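Local atomic coordinates of ribose 5-phosphate isomerase RpiB (Thermoanaerobacter tengcongensis, PDB entry 4EGS), a protein that probably combines a low molecular weight protein tyrosine phosphatase, its N-terminal domain described here, with an aldose-ketose isomerase in the full-length protein. Residues 86-89 / 90-94; 157-160 / 161-164. All blocks are in the same frame, centred on the assembly; numbering follows the deposited sequence.

Overall arrangement
From the N terminus, the chain first builds the strands 36-41 and 67-72 and the helix 47-61, then enters helix 83-93, where contact 1 ties residues 86-89 to the next turn. Helix 108-112, strand 115-118, helix 121-130 and strand 138-140 follow before contact 2, in which residues 157-160 lead into the C-terminal helix 159-179. Each contact is local and closes no more than a turn or so of helix; they come in series, neither nesting nor crossing. The centres of contact 1 and contact 2 are about 12 Å apart, and the two touch. Leu159 packs on Glu87 and Lys91, and Lys163 on Val88 and Glu92, joining the two helices beside the parallel sheet.

Contact 1. Residues 86-89 / 90-94; sequences VEVL and KKEYG
Val86 O faces the CB of Lys90, 3.2 Å away, and accepts only a weak bond from Lys90 N, while the lysine's bent side chain leads outward. Glu87 makes the polar centre of the contact. Its carbonyl O takes a nearly straight bond from Lys91 N (2.9 Å, N-H...O 168°) and a weak one from Lys91 NZ. The two side chains run side by side in the same direction. With Lys91 bent at chi3 and chi4 (-63° and -66°), its ammonium curls back over the same carbonyl and also reaches Glu87 OE1 at 3.4 Å, a long, weak salt bridge. This is the i to i+4 pairing of a helix surface, here on helix 83-93 of the low molecular weight phosphatase fold, a parallel sheet flanked by helices. Val88 turns inward onto Met50 of helix 47-61, but its CG2 still meets Glu92 CG at 4.0 Å. Val88 O takes the bond from Glu92 N at 3.3 Å and has Glu92 CG close by as well. Leu89, buried against Met50, Ile54 and Ile97, offers its O to Tyr93 N at 3.3 Å. At the end of the leucine side chain, Leu89 CD1 lies at the edge of the tyrosine ring, 4.3 Å from Tyr93 CD1, near the ring plane. Gly94 then leaves helical geometry with a positive phi, a backbone conformation that favours glycine.

Contact 2. Residues 157-160 / 161-164; sequences MPLE and VYKK
Glu160 and Lys163 meet across the first turn of the helix, three residues apart, their side chains crossing at a slant. Glu160 OE2 lies 3.5 Å from Lys163 NZ, a long and weak salt bridge, and the aliphatic part of the lysine joins in, its CD 3.8 Å from the same oxygen. Lys163 leaves the backbone extended (chi1 -172°, chi2 -179°) and then bends at chi3 and chi4, which folds the ammonium back to the carboxylate. With an alanine here, the Glu160 carboxylate would probably lose this positive partner and be freer to turn. The backbone at Lys163 is held separately, its N bonding Leu159 O. Val161 is wedged against the residues that lead into the helix: its CB is 3.5 Å from Met157 CB, and its CG2 is 4.0 Å from Pro158 CD. Pro158 is the N-cap residue, and its O receives Val161 N at 2.9 Å and a weak bond from Tyr162 N. Met157 O lies at the edge of the Tyr162 ring, in its plane and 3.3 Å from CE1. Leu159 and Lys163 lie against helix 83-93, and the ring's other neighbours place this helix start beside the predicted active site: Tyr162 touches Cys46 and Pro154, reaches Glu84 on helix 83-93, and its OH makes a weak hydrogen bond to Ser82 just before that helix.

Contact 1. Residues 86-89 / 90-94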
loop_
_atom_site.group_PDB
_atom_site.type_symbol
_atom_site.label_atom_id
_atom_site.label_comp_id
_atom_site.label_asym_id
_atom_site.label_seq_id
_atom_site.Cartn_x
_atom_site.Cartn_y
_atom_site.Cartn_z
ATOM N N VAL A 86 9.626 16.091 -20.498
ATOM C CA VAL A 86 10.915 15.450 -20.279
ATOM C C VAL A 86 11.937 16.424 -19.689
ATOM O O VAL A 86 12.784 16.027 -18.890
ATOM C CB VAL A 86 11.449 14.789 -21.580
ATOM C CG1 VAL A 86 12.801 15.356 -21.983
ATOM C CG2 VAL A 86 11.534 13.282 -21.415
ATOM N N GLU A 87 11.843 17.699 -20.063
ATOM C CA GLU A 87 12.795 18.690 -19.567
ATOM C C GLU A 87 12.350 19.313 -18.246
ATOM O O GLU A 87 13.182 19.641 -17.404
ATOM C CB GLU A 87 13.088 19.773 -20.616
ATOM C CG GLU A 87 11.952 20.747 -20.885
ATOM C CD GLU A 87 12.362 21.864 -21.828
ATOM O OE1 GLU A 87 13.404 22.505 -21.574
ATOM O OE2 GLU A 87 11.649 22.098 -22.826
ATOM N N VAL A 88 11.042 19.466 -18.057
ATOM C CA VAL A 88 10.538 20.026 -16.807
ATOM C C VAL A 88 10.729 19.035 -15.660
ATOM O O VAL A 88 10.905 19.426 -14.511
ATOM C CB VAL A 88 9.055 20.469 -16.907
ATOM C CG1 VAL A 88 8.125 19.270 -16.980
ATOM C CG2 VAL A 88 8.689 21.345 -15.727
ATOM N N LEU A 89 10.715 17.747 -15.980
ATOM C CA LEU A 89 10.912 16.722 -14.968
ATOM C C LEU A 89 12.398 16.525 -14.703
ATOM O O LEU A 89 12.791 16.117 -13.612
ATOM C CB LEU A 89 10.268 15.407 -15.407
ATOM C CG LEU A 89 9.011 15.001 -14.638
ATOM C CD1 LEU A 89 8.004 16.135 -14.603
ATOM C CD2 LEU A 89 8.402 13.753 -15.248
ATOM N N LYS A 90 13.217 16.825 -15.706
ATOM C CA LYS A 90 14.661 16.641 -15.616
ATOM C C LYS A 90 15.263 17.769 -14.773
ATOM O O LYS A 90 16.033 17.524 -13.841
ATOM C CB LYS A 90 15.267 16.622 -17.027
ATOM C CG LYS A 90 16.547 15.811 -17.194
ATOM C CD LYS A 90 16.268 14.340 -17.123
ATOM C CE LYS A 90 17.324 13.549 -17.831
ATOM N NZ LYS A 90 18.607 13.770 -17.132
ATOM N N LYS A 91 14.883 19.003 -15.091
ATOM C CA LYS A 91 15.419 20.176 -14.407
ATOM C C LYS A 91 14.921 20.259 -12.969
ATOM O O LYS A 91 15.706 20.427 -12.035
ATOM C CB LYS A 91 15.053 21.462 -15.159
ATOM C CG LYS A 91 15.583 21.527 -16.583
ATOM C CD LYS A 91 15.566 22.946 -17.134
ATOM C CE LYS A 91 14.154 23.500 -17.223
ATOM N NZ LYS A 91 13.326 22.761 -18.213
ATOM N N GLU A 92 13.611 20.122 -12.795
ATOM C CA GLU A 92 12.995 20.363 -11.494
ATOM C C GLU A 92 13.185 19.230 -10.487
ATOM O O GLU A 92 13.479 19.484 -9.319
ATOM C CB GLU A 92 11.504 20.686 -11.647
ATOM C CG GLU A 92 11.197 21.835 -12.600
ATOM C CD GLU A 92 11.906 23.122 -12.231
ATOM O OE1 GLU A 92 11.979 23.443 -11.026
ATOM O OE2 GLU A 92 12.393 23.811 -13.151
ATOM N N TYR A 93 13.020 17.986 -10.929
ATOM C CA TYR A 93 13.016 16.859 -9.997
ATOM C C TYR A 93 14.137 15.845 -10.224
ATOM O O TYR A 93 14.323 14.931 -9.422
ATOM C CB TYR A 93 11.654 16.163 -10.014
ATOM C CG TYR A 93 10.496 17.109 -9.789
ATOM C CD1 TYR A 93 9.650 17.464 -10.831
ATOM C CD2 TYR A 93 10.258 17.660 -8.536
ATOM C CE1 TYR A 93 8.594 18.332 -10.631
ATOM C CE2 TYR A 93 9.204 18.530 -8.326
ATOM C CZ TYR A 93 8.376 18.862 -9.377
ATOM O OH TYR A 93 7.325 19.727 -9.176
ATOM N N GLY A 94 14.878 16.002 -11.315
ATOM C CA GLY A 94 16.006 15.130 -11.592
ATOM C C GLY A 94 15.621 13.753 -12.103
ATOM O O GLY A 94 16.457 12.849 -12.154
#

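Contact 2. Residues 157-160 / 161-164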
loop_
_atom_site.group_PDB
_atom_site.type_symbol
_atom_site.label_atom_id
_atom_site.label_comp_id
_atom_site.label_asym_id
_atom_site.label_seq_id
_atom_site.Cartn_x
_atom_site.Cartn_y
_atom_site.Cartn_z
ATOM N N MET A 157 1.725 24.106 -24.185
ATOM C CA MET A 157 1.790 25.243 -23.282
ATOM C C MET A 157 3.238 25.563 -22.929
ATOM O O MET A 157 4.107 24.694 -23.017
ATOM C CB MET A 157 0.988 24.945 -22.014
ATOM C CG MET A 157 -0.497 24.697 -22.242
ATOM S SD MET A 157 -1.373 26.130 -22.902
ATOM C CE MET A 157 -1.429 25.743 -24.653
ATOM N N PRO A 158 3.504 26.822 -22.542
ATOM C CA PRO A 158 4.836 27.225 -22.078
ATOM C C PRO A 158 5.310 26.373 -20.903
ATOM O O PRO A 158 4.484 25.780 -20.208
ATOM C CB PRO A 158 4.620 28.671 -21.628
ATOM C CG PRO A 158 3.496 29.154 -22.472
ATOM C CD PRO A 158 2.587 27.972 -22.650
ATOM N N LEU A 159 6.622 26.320 -20.686
ATOM C CA LEU A 159 7.206 25.459 -19.658
ATOM C C LEU A 159 6.652 25.710 -18.259
ATOM O O LEU A 159 6.549 24.785 -17.454
ATOM C CB LEU A 159 8.731 25.586 -19.641
ATOM C CG LEU A 159 9.511 24.369 -20.143
ATOM C CD1 LEU A 159 10.998 24.535 -19.864
ATOM C CD2 LEU A 159 8.982 23.093 -19.509
ATOM N N GLU A 160 6.302 26.962 -17.974
ATOM C CA GLU A 160 5.731 27.320 -16.679
ATOM C C GLU A 160 4.446 26.548 -16.396
ATOM O O GLU A 160 4.164 26.192 -15.251
ATOM C CB GLU A 160 5.476 28.826 -16.598
ATOM C CG GLU A 160 6.665 29.624 -16.089
ATOM C CD GLU A 160 6.950 29.364 -14.623
ATOM O OE1 GLU A 160 6.017 28.955 -13.899
ATOM O OE2 GLU A 160 8.106 29.566 -14.194
ATOM N N VAL A 161 3.673 26.289 -17.446
ATOM C CA VAL A 161 2.452 25.503 -17.320
ATOM C C VAL A 161 2.801 24.043 -17.057
ATOM O O VAL A 161 2.180 23.391 -16.218
ATOM C CB VAL A 161 1.584 25.601 -18.585
ATOM C CG1 VAL A 161 0.240 24.924 -18.364
ATOM C CG2 VAL A 161 1.389 27.051 -18.979
ATOM N N TYR A 162 3.795 23.538 -17.782
ATOM C CA TYR A 162 4.323 22.201 -17.537
ATOM C C TYR A 162 4.888 22.134 -16.127
ATOM O O TYR A 162 4.785 21.112 -15.451
ATOM C CB TYR A 162 5.423 21.858 -18.543
ATOM C CG TYR A 162 4.928 21.249 -19.836
ATOM C CD1 TYR A 162 4.599 22.047 -20.922
ATOM C CD2 TYR A 162 4.804 19.872 -19.972
ATOM C CE1 TYR A 162 4.154 21.492 -22.106
ATOM C CE2 TYR A 162 4.358 19.307 -21.151
ATOM C CZ TYR A 162 4.034 20.121 -22.214
ATOM O OH TYR A 162 3.589 19.562 -23.390
ATOM N N LYS A 163 5.488 23.237 -15.693
ATOM C CA LYS A 163 6.076 23.327 -14.364
ATOM C C LYS A 163 4.995 23.280 -13.294
ATOM O O LYS A 163 5.121 22.557 -12.308
ATOM C CB LYS A 163 6.895 24.611 -14.233
ATOM C CG LYS A 163 7.698 24.714 -12.946
ATOM C CD LYS A 163 8.469 26.028 -12.858
ATOM C CE LYS A 163 9.652 26.074 -13.822
ATOM N NZ LYS A 163 9.279 26.435 -15.222
ATOM N N LYS A 164 3.934 24.053 -13.500
ATOM C CA LYS A 164 2.812 24.104 -12.569
ATOM C C LYS A 164 2.110 22.751 -12.476
ATOM O O LYS A 164 1.698 22.328 -11.395
ATOM C CB LYS A 164 1.823 25.192 -12.997
ATOM C CG LYS A 164 0.573 25.289 -12.136
ATOM C CD LYS A 164 0.903 25.742 -10.726
ATOM C CE LYS A 164 1.514 27.134 -10.719
ATOM N NZ LYS A 164 0.554 28.171 -11.188
#